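Local coordinates for protein extracellular ligand-binding receptor (Sphaerobacter thermophilus, PDB 4ZPJ) that probably captures a small ligand outside the cell and delivers it to an ABC transporter, and binds zinc ions, at residues 156-160 and 170-174; 164-170 and 383-389; 210-215 and 419-423; 339-343 and 377-381; 346-351 and 368-374. All blocks are in the same frame, centred on the assembly; numbering follows the deposited sequence.

Overall arrangement
From the N-terminal side, interaction 1 closes first, a short loop between helix 156-159 and the chain just beyond strand 168-170. Interaction 2 shares Arg-170 with it and crosses it in the sequence, reaching over 200 residues ahead to the turn 383-389. Interaction 3 opens next on helix 203-218 and closes at the C terminus, so it crosses interaction 2 as well. Interaction 4, between helix 336-354 and strand 379-383, is nested inside both long loops, and interaction 5, on the same helix, is nested inside interaction 4. Asp-420 of interaction 3 bonds to Thr-158 and Ser-387, joining the C-terminal tail to interactions 1 and 2.

Interaction 1. Residues 156-160 and 170-174; sequences ALTRD and RVSFA
Thr-158, in the short helix 156-159, lies over the chain that leaves strand 168-170, and its CA is 7.4 Å from CA of Ala-174. The helix closes on the bond from Asp-160 N to Ala-156 O, while 170-174 runs from the strand end into an irregular loop. Between the two backbones lies the side chain of Arg-170. With CG anti to the backbone N (chi1 179°) and bends farther out, the chain carries its guanidinium back to the helix. NH2 donates to Thr-158 OG1 at 2.9 Å; the bond is bent (131° at the hydrogen), and the oxygen is tilted from the guanidinium plane. Leu-157 supplies the apolar neighbour: its CB lies 3.6 Å from Arg-170 NH1, and its CD2 is 3.8 Å from the same nitrogen. Phe-173 O sits 3.2 Å above one face of the guanidinium, offset toward the rim. Farther along, CD of Arg-159 packs on CB of Ala-174 at 4.0 Å, while its NH2 bonds to the carbonyl oxygen of Asp-420 and its NH1 to O of the terminal carboxylate of Phe-423. The other terminal nitrogen of Arg-170, NH1, donates to Leu-154 O and Ala-152 O. The segment 170-174 begins the passage from the sheet of one lobe toward helix 180-188, consistent with one of the interlobe crossovers of periplasmic binding proteins. Thr-158 OG1 also bonds to Asp-420 OD2. As the hydroxyl accepts from Arg-170, it probably gives its own hydrogen to Asp-420, which would let one threonine hydroxyl bridge the buried guanidinium and the buried carboxylate.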
# COMPACT_ATOMS: atom_id res chain seq x y z
N ALA A 156 2.92 -7.02 11.87
CA ALA A 156 4.05 -7.50 12.64
C ALA A 156 5.41 -7.23 11.99
O ALA A 156 6.40 -7.04 12.69
CB ALA A 156 3.88 -8.98 12.95
N LEU A 157 5.50 -7.20 10.67
CA LEU A 157 6.81 -7.15 10.08
C LEU A 157 7.61 -5.94 10.55
O LEU A 157 8.82 -6.03 10.65
CB LEU A 157 6.73 -7.16 8.56
CG LEU A 157 8.03 -7.42 7.80
CD1 LEU A 157 8.49 -8.85 8.11
CD2 LEU A 157 7.78 -7.19 6.31
N THR A 158 6.94 -4.82 10.83
CA THR A 158 7.62 -3.64 11.36
C THR A 158 7.21 -3.27 12.80
O THR A 158 7.98 -2.60 13.52
CB THR A 158 7.43 -2.38 10.42
OG1 THR A 158 6.03 -2.08 10.16
CG2 THR A 158 8.16 -2.56 9.10
N ARG A 159 6.02 -3.66 13.21
CA ARG A 159 5.50 -3.26 14.49
C ARG A 159 5.85 -4.18 15.66
O ARG A 159 5.91 -3.74 16.80
CB ARG A 159 3.99 -3.10 14.36
CG ARG A 159 3.63 -1.87 13.57
CD ARG A 159 2.24 -1.90 12.98
NE ARG A 159 1.23 -2.13 13.99
CZ ARG A 159 0.69 -1.18 14.74
NH1 ARG A 159 -0.22 -1.52 15.63
NH2 ARG A 159 1.06 0.10 14.62
N ASP A 160 6.09 -5.44 15.38
CA ASP A 160 6.49 -6.40 16.39
C ASP A 160 8.00 -6.36 16.48
O ASP A 160 8.66 -6.73 15.52
CB ASP A 160 6.00 -7.82 16.00
CG ASP A 160 6.29 -8.87 17.10
OD1 ASP A 160 7.13 -8.64 18.02
OD2 ASP A 160 5.71 -9.97 17.01
N ARG A 170 10.32 -1.35 4.90
CA ARG A 170 9.06 -1.39 4.19
C ARG A 170 8.69 -0.04 3.66
O ARG A 170 8.71 0.94 4.40
CB ARG A 170 7.97 -1.94 5.12
CG ARG A 170 6.62 -2.00 4.47
CD ARG A 170 5.84 -3.22 4.93
NE ARG A 170 5.42 -3.07 6.28
CZ ARG A 170 4.83 -3.99 7.02
NH1 ARG A 170 4.55 -5.21 6.54
NH2 ARG A 170 4.48 -3.68 8.26
N VAL A 171 8.36 0.04 2.36
CA VAL A 171 8.09 1.35 1.74
C VAL A 171 6.61 1.51 1.38
O VAL A 171 6.20 2.55 0.85
CB VAL A 171 8.92 1.60 0.48
CG1 VAL A 171 10.40 1.62 0.78
CG2 VAL A 171 8.61 0.57 -0.58
N SER A 172 5.81 0.47 1.60
CA SER A 172 4.38 0.56 1.30
C SER A 172 3.54 1.05 2.53
O SER A 172 3.17 2.25 2.67
CB SER A 172 3.91 -0.79 0.79
OG SER A 172 4.23 -1.81 1.71
N PHE A 173 3.27 0.16 3.45
CA PHE A 173 2.45 0.52 4.58
C PHE A 173 2.45 -0.67 5.49
O PHE A 173 2.75 -1.78 5.05
CB PHE A 173 0.98 0.83 4.16
CG PHE A 173 0.42 -0.15 3.19
CD1 PHE A 173 -0.17 -1.32 3.62
CD2 PHE A 173 0.51 0.07 1.83
CE1 PHE A 173 -0.67 -2.26 2.74
CE2 PHE A 173 0.03 -0.88 0.92
CZ PHE A 173 -0.56 -2.04 1.38
N ALA A 174 2.21 -0.44 6.78
CA ALA A 174 1.64 -1.56 7.56
C ALA A 174 0.12 -1.49 7.34
O ALA A 174 -0.43 -0.38 7.27
CB ALA A 174 1.98 -1.40 9.03

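Interaction 2. Residues 164-170 and 383-389; sequences RSPYLFR and FHPESQG. With ZN (zinc ion), chain I.
The side-chain amide of Gln-388 reaches into the type I turn 165-168, where NE2 donates to Pro-166 O at 3.2 Å, almost straight (176°), and to Leu-168 O at 2.8 Å. Both acceptors lie in the amide plane, though the nitrogen meets each carbonyl from above its own plane. The same amide stacks on Phe-169, with planes 16° apart and NE2 3.4 Å above the ring centre. A water donates to Gln-388 OE1 at 2.7 Å and to Pro-166 O, which fixes the rotation of the amide further. The backbone adds Arg-170 N to Gln-388 O at 2.9 Å. Phe-169 turns its edge to the face of Phe-383, CD2 lying over the ring centre, in a T-shaped pair with centroids 5.0 Å apart. Arg-164 CD rests 3.4 Å from Glu-386 O, its NE bonding to Thr-158 O. Behind this shell, an ST turn through Ser-387 OG, itself bonded to Asp-420, and bonds to His-384 ND1 from Glu-386 N and, weakly, Ser-387 N shape 384-389; Glu-386 binds a zinc ion through both carboxylate oxygens. The contact thus ties edge strand 168-170 to the turn between strands 379-383 and 390-401, with Leu-366 and Leu-369 of helix 362-371 covering Phe-169.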
# COMPACT_ATOMS: atom_id res chain seq x y z
N ARG A 164 10.86 -7.67 13.38
CA ARG A 164 11.60 -6.67 12.68
C ARG A 164 13.04 -7.01 12.69
O ARG A 164 13.48 -7.93 13.39
CB ARG A 164 11.34 -5.21 13.24
CG ARG A 164 12.02 -4.87 14.52
CD ARG A 164 11.84 -3.38 14.84
NE ARG A 164 10.46 -2.93 15.09
CZ ARG A 164 10.02 -2.38 16.22
NH1 ARG A 164 10.81 -2.22 17.26
NH2 ARG A 164 8.75 -1.96 16.32
N SER A 165 13.79 -6.27 11.88
CA SER A 165 15.23 -6.49 11.76
C SER A 165 15.83 -5.32 11.02
O SER A 165 15.18 -4.73 10.18
CB SER A 165 15.43 -7.83 10.96
OG SER A 165 16.70 -7.91 10.35
N PRO A 166 17.10 -5.00 11.29
CA PRO A 166 17.78 -3.93 10.51
C PRO A 166 17.92 -4.25 9.02
O PRO A 166 18.12 -3.34 8.22
CB PRO A 166 19.14 -3.80 11.13
CG PRO A 166 19.25 -4.85 12.20
CD PRO A 166 17.94 -5.60 12.32
N TYR A 167 17.81 -5.51 8.64
CA TYR A 167 17.83 -5.85 7.23
C TYR A 167 16.49 -5.62 6.51
O TYR A 167 16.48 -5.55 5.30
CB TYR A 167 18.33 -7.30 7.03
CG TYR A 167 19.74 -7.46 7.51
CD1 TYR A 167 20.80 -7.02 6.75
CD2 TYR A 167 20.01 -8.06 8.72
CE1 TYR A 167 22.10 -7.12 7.21
CE2 TYR A 167 21.32 -8.18 9.19
CZ TYR A 167 22.35 -7.70 8.43
OH TYR A 167 23.65 -7.81 8.88
N LEU A 168 15.38 -5.42 7.24
CA LEU A 168 14.05 -5.26 6.64
C LEU A 168 13.54 -3.82 6.66
O LEU A 168 13.50 -3.20 7.70
CB LEU A 168 13.01 -6.13 7.35
CG LEU A 168 13.43 -7.60 7.49
CD1 LEU A 168 12.42 -8.40 8.32
CD2 LEU A 168 13.64 -8.22 6.13
N PHE A 169 13.18 -3.33 5.50
CA PHE A 169 12.59 -2.03 5.31
C PHE A 169 11.28 -2.21 4.62
O PHE A 169 11.14 -3.11 3.77
CB PHE A 169 13.49 -1.15 4.42
CG PHE A 169 14.85 -0.86 5.00
CD1 PHE A 169 15.87 -1.81 4.91
CD2 PHE A 169 15.11 0.33 5.57
CE1 PHE A 169 17.13 -1.56 5.46
CE2 PHE A 169 16.40 0.63 6.09
CZ PHE A 169 17.40 -0.32 6.03
N ARG A 170 10.32 -1.35 4.90
CA ARG A 170 9.06 -1.39 4.19
C ARG A 170 8.69 -0.04 3.66
O ARG A 170 8.71 0.94 4.40
CB ARG A 170 7.97 -1.94 5.12
CG ARG A 170 6.62 -2.00 4.47
CD ARG A 170 5.84 -3.22 4.93
NE ARG A 170 5.42 -3.07 6.28
CZ ARG A 170 4.83 -3.99 7.02
NH1 ARG A 170 4.55 -5.21 6.54
NH2 ARG A 170 4.48 -3.68 8.26
N PHE A 383 12.04 6.80 6.43
CA PHE A 383 11.84 5.55 7.17
C PHE A 383 11.80 5.85 8.64
O PHE A 383 12.56 6.63 9.11
CB PHE A 383 13.01 4.60 6.94
CG PHE A 383 12.97 3.88 5.59
CD1 PHE A 383 11.93 3.02 5.27
CD2 PHE A 383 14.02 4.01 4.67
CE1 PHE A 383 11.91 2.33 4.05
CE2 PHE A 383 14.02 3.29 3.46
CZ PHE A 383 12.95 2.52 3.13
N HIS A 384 10.94 5.17 9.39
CA HIS A 384 11.05 5.27 10.83
C HIS A 384 12.40 4.67 11.28
O HIS A 384 12.80 3.56 10.85
CB HIS A 384 9.87 4.53 11.47
CG HIS A 384 9.61 4.97 12.87
ND1 HIS A 384 10.29 4.44 13.94
CD2 HIS A 384 8.82 5.95 13.36
CE1 HIS A 384 9.92 5.07 15.05
NE2 HIS A 384 9.04 6.01 14.72
N PRO A 385 13.09 5.38 12.17
CA PRO A 385 14.41 4.87 12.57
C PRO A 385 14.35 3.55 13.37
O PRO A 385 15.35 2.89 13.49
CB PRO A 385 15.01 6.00 13.45
CG PRO A 385 13.88 6.90 13.74
CD PRO A 385 12.69 6.60 12.90
N GLU A 386 13.21 3.21 13.94
CA GLU A 386 13.09 1.98 14.73
C GLU A 386 12.32 0.89 14.02
O GLU A 386 12.78 -0.22 14.01
CB GLU A 386 12.45 2.29 16.04
CG GLU A 386 13.36 3.16 16.90
CD GLU A 386 12.61 3.90 17.98
OE1 GLU A 386 11.37 3.89 17.92
OE2 GLU A 386 13.22 4.44 18.92
N SER A 387 11.19 1.18 13.38
CA SER A 387 10.43 0.13 12.66
C SER A 387 10.95 -0.15 11.26
O SER A 387 10.75 -1.24 10.69
CB SER A 387 8.97 0.48 12.57
OG SER A 387 8.69 1.60 11.71
N GLN A 388 11.60 0.85 10.70
CA GLN A 388 12.02 0.87 9.29
C GLN A 388 10.86 0.70 8.34
O GLN A 388 11.02 0.26 7.21
CB GLN A 388 13.14 -0.13 9.03
CG GLN A 388 14.34 0.23 9.86
CD GLN A 388 15.61 -0.48 9.51
OE1 GLN A 388 16.68 -0.07 9.92
NE2 GLN A 388 15.49 -1.58 8.79
N GLY A 389 9.68 1.11 8.80
CA GLY A 389 8.50 1.20 7.96
C GLY A 389 8.44 2.67 7.56
O GLY A 389 9.36 3.45 7.89
ZN ZN I . 11.50 4.93 20.09
O HOH W 1 19.09 -0.95 9.22

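Interaction 3. Residues 210-215 and 419-423; sequences AAFRSR and DDLSF. With ZN (zinc ion), chain C.
Arg-215 and Ser-214 of helix 203-218 grip the last two residues of the chain. Arg-215 NH1 donates to Ser-422 O at 2.7 Å (156° at the hydrogen); the oxygen lies in the guanidinium plane, and the nitrogen in the carbonyl plane. Bends at chi2 and chi3 fold the arginine chain back toward the tail, and NE makes a salt bridge with Asp-184. Ser-214 OG donates to the terminal carboxylate, 2.9 Å from Phe-423 OXT; Arg-159 holds the other oxygen, so both have hydrogen-bond donors. Within the tail, Asp-419 OD1 accepts from Leu-421 N, an Asx turn, and from Ser-422 OG on the opposite face of its plane; its OD2 binds a zinc ion at 2.1 Å, with two further ligand atoms from elsewhere in the structure. Apolar packing rests on the Phe-423 ring, whose CD1 lies 3.3 Å from Ala-211 CB, and on its CB, 3.9 Å from Arg-215 CD. Beyond strand 407-418 the C-terminal tail thus docks on helix 203-218, which also packs through Phe-212 on strand 194-200 and through Phe-212 and Arg-215 on helix 180-188.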
# COMPACT_ATOMS: atom_id res chain seq x y z
N ALA A 210 -8.73 -3.01 12.99
CA ALA A 210 -8.07 -2.69 14.25
C ALA A 210 -7.37 -1.36 14.20
O ALA A 210 -7.33 -0.66 15.20
CB ALA A 210 -7.08 -3.79 14.61
N ALA A 211 -6.84 -0.98 13.05
CA ALA A 211 -6.10 0.25 12.94
C ALA A 211 -7.10 1.40 12.92
O ALA A 211 -6.87 2.43 13.54
CB ALA A 211 -5.21 0.23 11.70
N PHE A 212 -8.22 1.18 12.25
CA PHE A 212 -9.26 2.19 12.20
C PHE A 212 -9.87 2.43 13.57
O PHE A 212 -10.04 3.56 13.97
CB PHE A 212 -10.35 1.83 11.21
CG PHE A 212 -11.21 3.00 10.83
CD1 PHE A 212 -12.28 3.40 11.64
CD2 PHE A 212 -10.92 3.75 9.69
CE1 PHE A 212 -13.06 4.48 11.31
CE2 PHE A 212 -11.73 4.82 9.33
CZ PHE A 212 -12.79 5.19 10.15
N ARG A 213 -10.25 1.35 14.23
CA ARG A 213 -10.78 1.38 15.59
C ARG A 213 -9.88 2.15 16.54
O ARG A 213 -10.33 3.00 17.34
CB ARG A 213 -10.88 -0.05 16.12
CG ARG A 213 -11.20 -0.16 17.60
CD ARG A 213 -11.14 -1.59 18.13
NE ARG A 213 -12.24 -2.43 17.64
CZ ARG A 213 -13.47 -2.46 18.16
NH1 ARG A 213 -14.39 -3.28 17.64
NH2 ARG A 213 -13.80 -1.69 19.19
N SER A 214 -8.61 1.80 16.50
CA SER A 214 -7.62 2.37 17.40
C SER A 214 -7.57 3.89 17.29
O SER A 214 -7.70 4.57 18.29
CB SER A 214 -6.25 1.78 17.09
OG SER A 214 -5.24 2.45 17.80
N ARG A 215 -7.47 4.43 16.08
CA ARG A 215 -7.49 5.88 15.92
C ARG A 215 -8.82 6.49 16.25
O ARG A 215 -8.89 7.62 16.73
CB ARG A 215 -7.20 6.33 14.49
CG ARG A 215 -5.84 6.03 13.93
CD ARG A 215 -4.72 6.72 14.65
NE ARG A 215 -4.79 8.17 14.60
CZ ARG A 215 -3.83 8.95 15.07
NH1 ARG A 215 -2.74 8.42 15.59
NH2 ARG A 215 -3.95 10.28 15.02
N ASP A 419 3.45 7.73 10.64
CA ASP A 419 4.24 6.52 10.73
C ASP A 419 3.41 5.26 10.96
O ASP A 419 2.18 5.34 11.14
CB ASP A 419 5.34 6.63 11.77
CG ASP A 419 4.84 6.84 13.17
OD1 ASP A 419 3.85 6.23 13.64
OD2 ASP A 419 5.51 7.65 13.85
N ASP A 420 4.07 4.11 10.96
CA ASP A 420 3.37 2.84 11.07
C ASP A 420 3.20 2.37 12.54
O ASP A 420 2.91 1.23 12.81
CB ASP A 420 4.05 1.76 10.19
CG ASP A 420 5.49 1.48 10.58
OD1 ASP A 420 6.09 2.30 11.31
OD2 ASP A 420 6.04 0.46 10.12
N LEU A 421 3.33 3.28 13.48
CA LEU A 421 3.28 2.88 14.86
C LEU A 421 2.19 3.60 15.59
O LEU A 421 2.06 3.40 16.76
CB LEU A 421 4.60 3.23 15.53
CG LEU A 421 5.87 2.54 15.06
CD1 LEU A 421 7.07 3.25 15.70
CD2 LEU A 421 5.81 1.10 15.50
N SER A 422 1.41 4.44 14.92
CA SER A 422 0.62 5.46 15.65
C SER A 422 -0.87 5.02 15.71
O SER A 422 -1.78 5.85 15.64
CB SER A 422 0.83 6.83 14.99
OG SER A 422 0.73 6.73 13.54
N PHE A 423 -1.09 3.71 15.83
CA PHE A 423 -2.41 3.09 15.72
C PHE A 423 -2.29 1.63 16.14
O PHE A 423 -1.16 1.14 16.38
CB PHE A 423 -3.03 3.24 14.31
CG PHE A 423 -2.22 2.63 13.18
CD1 PHE A 423 -2.31 1.28 12.89
CD2 PHE A 423 -1.36 3.41 12.43
CE1 PHE A 423 -1.54 0.70 11.90
CE2 PHE A 423 -0.61 2.85 11.40
CZ PHE A 423 -0.71 1.47 11.15
OXT PHE A 423 -3.30 0.94 16.27
ZN ZN C . 4.97 8.41 15.76

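Interaction 4. Residues 339-343 and 377-381; sequences YAGYI and PAGNF
Tyr-339 faces Pro-377 across 7.8 Å between CA atoms, and one helical turn later Ile-343 faces Phe-381 across 8.5 Å, so helix 336-354 runs past the bend that leads into strand 379-383. Pro-377 fits between two tyrosines: its CG is 3.8 Å from Tyr-342 CE2 and 4.0 Å from Tyr-339 CE1, the second at the edge of the ring and near its plane. Both rings are swung to that side by first torsions that put CG anti to the backbone N (chi1 167° for Tyr-339, -178° for Tyr-342). The turn 377-378 joins strands 373-376 and 379-383, a beta hairpin at the rim of the antiparallel sheet, and this helix covers one of its faces. Ile-343 comes over the centre of the Phe-381 ring with CG2 in a CH-pi contact, 3.8 Å from the centroid and 12° off the normal. Its other branch reaches back, CD1 lying alongside Pro-377 CD, while CG1 lies above one face of the Tyr-339 ring, toward its rim. Tyr-339 OH touches Ala-378 CB at 3.4 Å and shares a water with the turn: the water, in the plane of the ring, lies 2.6 Å from Tyr-339 OH, accepts from Ala-378 N and donates to Gly-379 O. Tyr-342 OH is satisfied by Gln-84, and its ring lies near Glu-320, which with Glu-317 binds a zinc ion.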
# COMPACT_ATOMS: atom_id res chain seq x y z
N TYR A 339 2.60 3.23 -7.37
CA TYR A 339 3.22 4.22 -6.52
C TYR A 339 4.23 3.58 -5.57
O TYR A 339 5.40 4.06 -5.38
CB TYR A 339 2.15 5.00 -5.72
CG TYR A 339 2.77 5.82 -4.60
CD1 TYR A 339 3.43 6.99 -4.86
CD2 TYR A 339 2.77 5.34 -3.30
CE1 TYR A 339 4.02 7.73 -3.82
CE2 TYR A 339 3.41 6.03 -2.26
CZ TYR A 339 4.00 7.22 -2.51
OH TYR A 339 4.59 7.90 -1.43
N ALA A 340 3.78 2.50 -4.94
CA ALA A 340 4.59 1.83 -3.92
C ALA A 340 5.87 1.21 -4.50
O ALA A 340 6.94 1.32 -3.88
CB ALA A 340 3.77 0.78 -3.18
N GLY A 341 5.78 0.63 -5.70
CA GLY A 341 6.96 0.19 -6.46
C GLY A 341 7.92 1.32 -6.81
O GLY A 341 9.15 1.19 -6.68
N TYR A 342 7.38 2.43 -7.23
CA TYR A 342 8.19 3.59 -7.53
C TYR A 342 9.03 4.08 -6.32
O TYR A 342 10.21 4.33 -6.41
CB TYR A 342 7.26 4.69 -8.05
CG TYR A 342 8.01 5.91 -8.43
CD1 TYR A 342 8.74 5.95 -9.62
CD2 TYR A 342 8.01 7.02 -7.60
CE1 TYR A 342 9.46 7.07 -9.99
CE2 TYR A 342 8.77 8.12 -7.94
CZ TYR A 342 9.47 8.15 -9.14
OH TYR A 342 10.16 9.29 -9.45
N ILE A 343 8.41 4.15 -5.16
CA ILE A 343 9.12 4.51 -3.93
C ILE A 343 10.20 3.46 -3.62
O ILE A 343 11.30 3.79 -3.14
CB ILE A 343 8.12 4.62 -2.74
CG1 ILE A 343 7.05 5.67 -3.01
CG2 ILE A 343 8.85 4.87 -1.42
CD1 ILE A 343 7.54 7.11 -2.94
N PRO A 377 5.98 11.40 -5.00
CA PRO A 377 4.74 11.80 -5.60
C PRO A 377 3.61 12.01 -4.62
O PRO A 377 2.64 12.67 -4.98
CB PRO A 377 4.42 10.68 -6.57
CG PRO A 377 5.65 9.86 -6.72
CD PRO A 377 6.58 10.18 -5.60
N ALA A 378 3.70 11.46 -3.40
CA ALA A 378 2.65 11.67 -2.38
C ALA A 378 3.07 12.72 -1.37
O ALA A 378 2.28 13.18 -0.57
CB ALA A 378 2.30 10.38 -1.69
N GLY A 379 4.32 13.16 -1.44
CA GLY A 379 4.89 14.03 -0.40
C GLY A 379 6.18 13.44 0.08
O GLY A 379 6.79 12.52 -0.56
N ASN A 380 6.62 13.92 1.22
CA ASN A 380 7.91 13.52 1.72
C ASN A 380 7.86 12.10 2.30
O ASN A 380 6.83 11.65 2.81
CB ASN A 380 8.41 14.55 2.71
CG ASN A 380 8.66 15.90 2.03
OD1 ASN A 380 8.09 16.91 2.41
ND2 ASN A 380 9.46 15.91 1.01
N PHE A 381 8.97 11.40 2.13
CA PHE A 381 9.09 10.05 2.50
C PHE A 381 10.42 9.91 3.20
O PHE A 381 11.50 10.39 2.70
CB PHE A 381 9.05 9.11 1.29
CG PHE A 381 9.23 7.64 1.67
CD1 PHE A 381 10.48 7.12 1.90
CD2 PHE A 381 8.11 6.81 1.88
CE1 PHE A 381 10.64 5.78 2.29
CE2 PHE A 381 8.24 5.50 2.25
CZ PHE A 381 9.53 4.97 2.45
O HOH W 2 5.84 10.15 -1.93

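Interaction 5. Residues 346-351 and 368-374; sequences RVIAEA and ALKAVEF
Glu-350 OE2 accepts from two nitrogens of Arg-346, NH2 at 3.1 Å and, weakly, NE, and this salt bridge one helical turn apart holds the guanidinium beside Phe-374. Two successive helices of the alpha/beta lobe pack here: 336-354 lies against the C-terminal part of helix 362-371 and the chain entering strand 373-376. OE2 lies in the guanidinium plane, although NH2 meets it from above the carboxylate plane. One face of the cation looks onto the Phe-374 ring in an off-centre cation-pi contact, CZ 4.5 Å from the centroid with planes 34° apart, while Arg-346 CB makes an off-centre CH-pi contact with the same ring. Phe-374 CG stands between the backbone N and the carbonyl carbon (chi1 52°), which turns the ring toward the helix, and Val-347 CG2 touches its edge. Deeper in, Leu-369 CD2 enters between Val-347 CG1 at 3.5 Å and Ala-351 CB at 3.6 Å, and Val-372 spreads its methyls over Val-347, Glu-350 and Ala-351. Small side chains let the helices come close, CA of Ala-351 lying 5.1 Å from CA of Ala-368, and there Ala-368 CB rests 3.9 Å from Ala-351 O.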
# COMPACT_ATOMS: atom_id res chain seq x y z
N ARG A 346 13.14 4.37 -5.91
CA ARG A 346 13.76 5.64 -5.57
C ARG A 346 14.62 5.49 -4.32
O ARG A 346 15.72 6.00 -4.24
CB ARG A 346 12.73 6.74 -5.26
CG ARG A 346 12.32 7.64 -6.37
CD ARG A 346 13.45 8.42 -7.05
NE ARG A 346 14.04 9.50 -6.28
CZ ARG A 346 13.46 10.67 -6.05
NH1 ARG A 346 12.24 10.94 -6.49
NH2 ARG A 346 14.10 11.57 -5.35
N VAL A 347 14.09 4.78 -3.34
CA VAL A 347 14.87 4.45 -2.16
C VAL A 347 16.18 3.77 -2.59
O VAL A 347 17.26 4.13 -2.11
CB VAL A 347 14.08 3.50 -1.26
CG1 VAL A 347 14.99 2.82 -0.28
CG2 VAL A 347 12.94 4.23 -0.56
N ILE A 348 16.09 2.81 -3.51
CA ILE A 348 17.25 2.01 -3.85
C ILE A 348 18.19 2.92 -4.53
O ILE A 348 19.37 2.94 -4.21
CB ILE A 348 16.87 0.85 -4.78
CG1 ILE A 348 16.18 -0.22 -3.95
CG2 ILE A 348 18.09 0.29 -5.44
CD1 ILE A 348 15.44 -1.22 -4.77
N ALA A 349 17.66 3.73 -5.44
CA ALA A 349 18.47 4.67 -6.21
C ALA A 349 19.16 5.71 -5.34
O ALA A 349 20.30 6.04 -5.59
CB ALA A 349 17.62 5.35 -7.29
N GLU A 350 18.47 6.21 -4.32
CA GLU A 350 19.05 7.20 -3.44
C GLU A 350 20.11 6.55 -2.57
O GLU A 350 21.16 7.14 -2.32
CB GLU A 350 17.99 7.82 -2.54
CG GLU A 350 16.94 8.56 -3.33
CD GLU A 350 17.27 10.03 -3.60
OE1 GLU A 350 17.86 10.69 -2.73
OE2 GLU A 350 16.90 10.53 -4.67
N ALA A 351 19.85 5.31 -2.12
CA ALA A 351 20.84 4.67 -1.25
C ALA A 351 22.09 4.34 -2.06
O ALA A 351 23.21 4.59 -1.61
CB ALA A 351 20.29 3.42 -0.59
N ALA A 368 22.88 3.87 4.65
CA ALA A 368 22.35 4.78 3.60
C ALA A 368 20.79 4.60 3.43
O ALA A 368 20.04 5.59 3.38
CB ALA A 368 23.09 4.65 2.27
N LEU A 369 20.32 3.37 3.42
CA LEU A 369 18.86 3.13 3.37
C LEU A 369 18.15 3.79 4.54
O LEU A 369 17.14 4.46 4.32
CB LEU A 369 18.52 1.67 3.35
CG LEU A 369 18.92 1.01 2.06
CD1 LEU A 369 19.13 -0.48 2.31
CD2 LEU A 369 17.87 1.23 0.97
N LYS A 370 18.67 3.63 5.76
CA LYS A 370 18.05 4.27 6.91
C LYS A 370 17.88 5.80 6.76
O LYS A 370 16.91 6.40 7.28
CB LYS A 370 18.81 4.02 8.23
CG LYS A 370 18.64 2.64 8.80
CD LYS A 370 18.96 2.57 10.30
CE LYS A 370 17.68 2.83 11.07
NZ LYS A 370 17.95 3.21 12.47
N ALA A 371 18.85 6.42 6.08
CA ALA A 371 18.89 7.89 5.91
C ALA A 371 18.17 8.39 4.66
O ALA A 371 18.11 9.58 4.41
CB ALA A 371 20.36 8.35 5.89
N VAL A 372 17.58 7.52 3.87
CA VAL A 372 16.97 7.99 2.64
C VAL A 372 15.81 8.92 2.96
O VAL A 372 14.94 8.58 3.77
CB VAL A 372 16.50 6.82 1.76
CG1 VAL A 372 15.54 7.29 0.69
CG2 VAL A 372 17.71 6.18 1.10
N GLU A 373 15.77 10.04 2.25
CA GLU A 373 14.70 10.99 2.32
C GLU A 373 14.51 11.79 1.02
O GLU A 373 15.45 12.33 0.48
CB GLU A 373 15.01 11.98 3.48
CG GLU A 373 13.73 12.44 4.14
CD GLU A 373 13.88 13.70 4.98
OE1 GLU A 373 14.83 13.64 5.79
OE2 GLU A 373 13.07 14.70 4.81
N PHE A 374 13.28 11.94 0.55
CA PHE A 374 13.06 12.73 -0.66
C PHE A 374 11.59 13.13 -0.67
O PHE A 374 10.79 12.59 0.12
CB PHE A 374 13.41 11.90 -1.93
CG PHE A 374 12.72 10.57 -1.97
CD1 PHE A 374 11.52 10.44 -2.59
CD2 PHE A 374 13.30 9.45 -1.38
CE1 PHE A 374 10.86 9.22 -2.65
CE2 PHE A 374 12.65 8.22 -1.40
CZ PHE A 374 11.43 8.10 -2.05